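Local structure of flagellar hook associated protein type 3 FlgL (Legionella pneumophila subsp. pneumophila, 5YTI) at residues M226-N231 with M274-L279; G246-P251 with G268-E273. The protein probably serves as a structural component of the bacterial flagellum, a flagellin-family protein joining hook to filament. One frame throughout, in Å; residues are numbered along the deposited sequence.

Contact 1: M226-N231 with M274-L279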
loop_
_atom_site.group_PDB
_atom_site.type_symbol
_atom_site.label_atom_id
_atom_site.label_comp_id
_atom_site.label_asym_id
_atom_site.label_seq_id
_atom_site.Cartn_x
_atom_site.Cartn_y
_atom_site.Cartn_z
HETATM N N MSE A 226 -0.092 10.960 21.280
HETATM C CA MSE A 226 0.112 10.263 22.542
HETATM C C MSE A 226 1.004 11.135 23.374
HETATM O O MSE A 226 2.112 11.509 22.962
HETATM C CB MSE A 226 0.772 8.902 22.299
HETATM C CG MSE A 226 0.886 8.055 23.572
HETATM SE SE MSE A 226 1.910 6.388 23.281
HETATM C CE MSE A 226 0.234 5.367 23.274
ATOM N N THR A 227 0.528 11.466 24.557
ATOM C CA THR A 227 1.169 12.461 25.381
ATOM C C THR A 227 1.318 11.799 26.761
ATOM O O THR A 227 0.332 11.286 27.330
ATOM C CB THR A 227 0.324 13.783 25.387
ATOM O OG1 THR A 227 -1.038 13.499 25.040
ATOM C CG2 THR A 227 0.803 14.803 24.313
ATOM N N PHE A 228 2.551 11.748 27.266
ATOM C CA PHE A 228 2.806 11.268 28.636
ATOM C C PHE A 228 2.774 12.427 29.644
ATOM O O PHE A 228 3.458 13.445 29.471
ATOM C CB PHE A 228 4.161 10.519 28.716
ATOM C CG PHE A 228 4.264 9.372 27.751
ATOM C CD1 PHE A 228 3.777 8.137 28.076
ATOM C CD2 PHE A 228 4.792 9.555 26.504
ATOM C CE1 PHE A 228 3.810 7.106 27.172
ATOM C CE2 PHE A 228 4.835 8.526 25.590
ATOM C CZ PHE A 228 4.335 7.302 25.922
ATOM N N ALA A 229 1.975 12.307 30.695
ATOM C CA ALA A 229 1.990 13.348 31.726
ATOM C C ALA A 229 1.522 12.832 33.097
ATOM O O ALA A 229 1.418 11.609 33.302
ATOM C CB ALA A 229 1.190 14.577 31.269
ATOM N N LEU A 230 1.232 13.773 34.013
ATOM C CA LEU A 230 1.129 13.491 35.467
ATOM C C LEU A 230 -0.263 13.417 36.094
ATOM O O LEU A 230 -1.159 14.225 35.821
ATOM C CB LEU A 230 1.967 14.507 36.256
ATOM C CG LEU A 230 3.476 14.412 35.986
ATOM C CD1 LEU A 230 4.195 15.626 36.564
ATOM C CD2 LEU A 230 4.046 13.100 36.529
ATOM N N ASN A 231 -0.401 12.398 36.936
ATOM C CA ASN A 231 -1.460 12.299 37.938
ATOM C C ASN A 231 -1.389 13.472 38.893
ATOM O O ASN A 231 -0.314 14.058 39.099
ATOM C CB ASN A 231 -1.278 11.025 38.781
ATOM C CG ASN A 231 -2.184 9.896 38.347
ATOM O OD1 ASN A 231 -3.102 10.092 37.555
ATOM N ND2 ASN A 231 -1.940 8.705 38.881
HETATM N N MSE A 274 -0.213 -1.238 20.641
HETATM C CA MSE A 274 1.225 -0.933 20.550
HETATM C C MSE A 274 1.851 -1.011 21.919
HETATM O O MSE A 274 1.147 -1.094 22.922
HETATM C CB MSE A 274 1.499 0.420 19.884
HETATM C CG MSE A 274 1.112 1.720 20.618
HETATM SE SE MSE A 274 0.241 2.994 19.352
HETATM C CE MSE A 274 -1.526 2.134 19.413
ATOM N N VAL A 275 3.181 -1.027 21.995
ATOM C CA VAL A 275 3.844 -1.246 23.282
ATOM C C VAL A 275 4.965 -0.253 23.482
ATOM O O VAL A 275 5.840 -0.139 22.619
ATOM C CB VAL A 275 4.391 -2.684 23.375
ATOM C CG1 VAL A 275 5.394 -2.839 24.516
ATOM C CG2 VAL A 275 3.238 -3.666 23.543
ATOM N N VAL A 276 4.943 0.422 24.637
ATOM C CA VAL A 276 5.893 1.485 24.978
ATOM C C VAL A 276 7.012 1.019 25.924
ATOM O O VAL A 276 6.734 0.447 26.921
ATOM C CB VAL A 276 5.109 2.637 25.605
ATOM C CG1 VAL A 276 6.003 3.821 25.925
ATOM C CG2 VAL A 276 4.007 3.078 24.650
ATOM N N SER A 277 8.280 1.227 25.594
ATOM C CA SER A 277 9.379 0.716 26.422
ATOM C C SER A 277 10.193 1.908 26.897
ATOM O O SER A 277 10.133 2.969 26.275
ATOM C CB SER A 277 10.292 -0.248 25.638
ATOM O OG SER A 277 9.549 -1.196 24.899
ATOM N N GLY A 278 10.962 1.748 27.975
ATOM C CA GLY A 278 11.823 2.829 28.436
ATOM C C GLY A 278 11.078 3.669 29.448
ATOM O O GLY A 278 9.963 3.324 29.824
ATOM N N LEU A 279 11.690 4.762 29.901
ATOM C CA LEU A 279 11.066 5.618 30.911
ATOM C C LEU A 279 10.945 7.041 30.367
ATOM O O LEU A 279 11.898 7.797 30.343
ATOM C CB LEU A 279 11.854 5.550 32.239
ATOM C CG LEU A 279 12.395 4.142 32.635
#

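Contact 2: G246-P251 with G268-E273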
loop_
_atom_site.group_PDB
_atom_site.type_symbol
_atom_site.label_atom_id
_atom_site.label_comp_id
_atom_site.label_asym_id
_atom_site.label_seq_id
_atom_site.Cartn_x
_atom_site.Cartn_y
_atom_site.Cartn_z
ATOM N N GLY A 246 -11.380 13.587 19.146
ATOM C CA GLY A 246 -11.219 14.250 20.422
ATOM C C GLY A 246 -10.458 13.255 21.262
ATOM O O GLY A 246 -9.634 12.507 20.733
ATOM N N ASN A 247 -10.750 13.224 22.558
ATOM C CA ASN A 247 -10.030 12.338 23.491
ATOM C C ASN A 247 -10.537 10.911 23.406
ATOM O O ASN A 247 -11.755 10.676 23.427
ATOM C CB ASN A 247 -10.228 12.745 24.948
ATOM C CG ASN A 247 -10.036 14.202 25.179
ATOM O OD1 ASN A 247 -8.906 14.654 25.270
ATOM N ND2 ASN A 247 -11.141 14.940 25.328
ATOM N N VAL A 248 -9.607 9.962 23.360
ATOM C CA VAL A 248 -9.999 8.564 23.369
ATOM C C VAL A 248 -9.507 7.893 24.641
ATOM O O VAL A 248 -10.291 7.189 25.252
ATOM C CB VAL A 248 -9.626 7.797 22.068
ATOM C CG1 VAL A 248 -10.823 7.754 21.102
ATOM C CG2 VAL A 248 -8.426 8.427 21.387
ATOM N N ILE A 249 -8.257 8.141 25.054
ATOM C CA ILE A 249 -7.755 7.663 26.350
ATOM C C ILE A 249 -7.305 8.819 27.155
ATOM O O ILE A 249 -6.219 9.314 26.908
ATOM C CB ILE A 249 -6.456 6.803 26.257
ATOM C CG1 ILE A 249 -6.668 5.523 25.454
ATOM C CG2 ILE A 249 -5.924 6.453 27.655
ATOM C CD1 ILE A 249 -5.893 4.360 26.013
ATOM N N PRO A 250 -8.087 9.250 28.124
ATOM C CA PRO A 250 -9.414 8.713 28.412
ATOM C C PRO A 250 -10.440 9.601 27.755
ATOM O O PRO A 250 -10.069 10.686 27.308
ATOM C CB PRO A 250 -9.514 8.831 29.932
ATOM C CG PRO A 250 -8.649 10.003 30.255
ATOM C CD PRO A 250 -7.556 10.065 29.224
ATOM N N PRO A 251 -11.716 9.172 27.686
ATOM C CA PRO A 251 -12.729 10.028 27.022
ATOM C C PRO A 251 -12.852 11.417 27.631
ATOM O O PRO A 251 -13.148 12.381 26.916
ATOM C CB PRO A 251 -14.048 9.257 27.200
ATOM C CG PRO A 251 -13.738 8.161 28.182
ATOM C CD PRO A 251 -12.268 7.875 28.086
ATOM N N GLY A 268 -3.943 0.170 23.979
ATOM C CA GLY A 268 -4.861 -0.081 22.890
ATOM C C GLY A 268 -5.982 0.936 22.813
ATOM O O GLY A 268 -6.579 1.335 23.846
ATOM N N PHE A 269 -6.260 1.331 21.576
ATOM C CA PHE A 269 -7.361 2.205 21.271
ATOM C C PHE A 269 -7.834 2.032 19.829
ATOM O O PHE A 269 -7.087 1.647 18.931
ATOM C CB PHE A 269 -6.988 3.674 21.561
ATOM C CG PHE A 269 -5.784 4.170 20.803
ATOM C CD1 PHE A 269 -4.511 3.969 21.292
ATOM C CD2 PHE A 269 -5.932 4.855 19.596
ATOM C CE1 PHE A 269 -3.415 4.440 20.605
ATOM C CE2 PHE A 269 -4.825 5.288 18.869
ATOM C CZ PHE A 269 -3.565 5.088 19.383
ATOM N N ASN A 270 -9.099 2.367 19.626
ATOM C CA ASN A 270 -9.783 2.261 18.337
ATOM C C ASN A 270 -9.171 1.197 17.428
ATOM O O ASN A 270 -8.574 1.498 16.400
ATOM C CB ASN A 270 -9.780 3.615 17.640
ATOM C CG ASN A 270 -10.661 4.619 18.304
ATOM O OD1 ASN A 270 -11.509 4.283 19.133
ATOM N ND2 ASN A 270 -10.499 5.870 17.904
ATOM N N GLY A 271 -9.291 -0.042 17.852
ATOM C CA GLY A 271 -8.807 -1.164 17.065
ATOM C C GLY A 271 -7.317 -1.409 16.955
ATOM O O GLY A 271 -6.930 -2.331 16.264
HETATM N N MSE A 272 -6.475 -0.613 17.609
HETATM C CA MSE A 272 -5.010 -0.733 17.428
HETATM C C MSE A 272 -4.350 -1.057 18.740
HETATM O O MSE A 272 -4.853 -0.653 19.783
HETATM C CB MSE A 272 -4.383 0.560 16.883
HETATM C CG MSE A 272 -5.011 1.101 15.600
HETATM SE SE MSE A 272 -4.669 3.039 15.416
HETATM C CE MSE A 272 -5.328 3.216 13.594
ATOM N N GLU A 273 -3.227 -1.788 18.703
ATOM C CA GLU A 273 -2.401 -2.050 19.899
ATOM C C GLU A 273 -0.936 -1.690 19.615
ATOM O O GLU A 273 -0.482 -1.799 18.479
ATOM C CB GLU A 273 -2.532 -3.526 20.358
ATOM C CG GLU A 273 -3.849 -3.841 21.096
ATOM C CD GLU A 273 -3.984 -5.282 21.597
ATOM O OE1 GLU A 273 -2.954 -6.016 21.675
ATOM O OE2 GLU A 273 -5.140 -5.670 21.938
#

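Contact 1: M226-N231 with M274-L279
V276 reaches across to M226 and F228 with its two methyl groups, one for each partner. Start at its CB: the bond from CA points at 226-231, and the atom itself stays behind the fork, leaving the touching to the branches. CG1 lies anti to the backbone N (chi1 -177°) and runs up to the ring of F228, where its nearest atom is CZ at 3.9 Å. F228 CE1 is close behind, 4.1 Å from V276 CG1, so the methyl meets the far end of the ring, obliquely to its plane. The other branch, V276 CG2, sits 4.2 Å from M226 SE. M226 is modelled as selenomethionine; its side chain and that of V276 run alongside each other, heading opposite ways.

This is face-to-face packing of two antiparallel sheets. Strand 224-230 belongs to the five-stranded one and strand 272-277 to the three-stranded one, and the backbones stand well apart, with M226 CA 10.8 Å from V276 CA. Alternation along strand 224-230 turns M226 and F228 inward and T227 outward. M226 is extended out to SE, and chi3 (-104°) turns CE aside, leaving M226 CE 4.6 Å from M274 SE. Its selenium also lies beside the ring, M226 SE being 3.7 Å from F228 CZ, so the pair presents one continuous apolar surface to V276. All three residues are buried: Y261 packs against V276, I267 and V240 against M226, and P280, V238 and F286 against F228.

Contact 2: G246-P251 with G268-E273
I249 lies on the end of strand 266-269 and V248 on the turn that follows it. The two are neighbours in a classic beta bulge, both facing V240 of the next strand, and this helps both side chains point at 268-273. Opposite them, strands 266-269 and 272-277 form a beta hairpin with N270 and G271 at its tip; both have positive phi. F269 and M272 close the turn with two backbone hydrogen bonds, F269 N to M272 O at 3.0 Å and M272 N to F269 O at 2.7 Å. The two segments meet by van der Waals contact, without backbone pairing; V248 CA is 7.2 Å from F269 CA.

The close part of the contact lies at the two ends, where V248 packs on N270 and the tip of I249 reaches the main chain: I249 CD1 is 3.8 Å from G268 O, an apolar methyl against a carbonyl. This is also the solvent side, since G268 is exposed and V248 and I249 are partly so, although P259 packs against the isoleucine too. The looser touch is on the buried side. There I249 CG1, placed beside its own backbone N and anti to the carbonyl carbon (chi1 -62°), comes no nearer than 4.3 Å to F269 CB. The ring of F269 then leads away from 246-251 into buried surroundings, touching V240 and meeting the ring of Y224 with planes about 55° apart.

At the hairpin tip, the V248 side chain lies roughly perpendicular to that of N270. The polar partner of N270 ND2 is Y224 OH, a hydrogen bond; towards V248 the same nitrogen merely packs, 3.7 Å from V248 CG1.

Overall arrangement
After the N-terminal helices and several short strands, the chain reaches 193-197 and 207-213, then enters strand 224-230, where contact 1 opens. It turns back through 236-242 to the edge strand 246-249, the first half of contact 2. A long loop leads to the hairpin of 266-269 and 272-277, which closes contact 2 first and contact 1 next, so contact 2 is nested inside. Both tie the five-stranded sheet to the three-stranded one: contact 1 through the three-stranded sheet's middle strand, contact 2 mainly through its edge strand 266-269. Their centres are about 14 Å apart, bridged by M274 packing on F269. Strand 285-290 then rejoins the five-stranded sheet before the C-terminal helices.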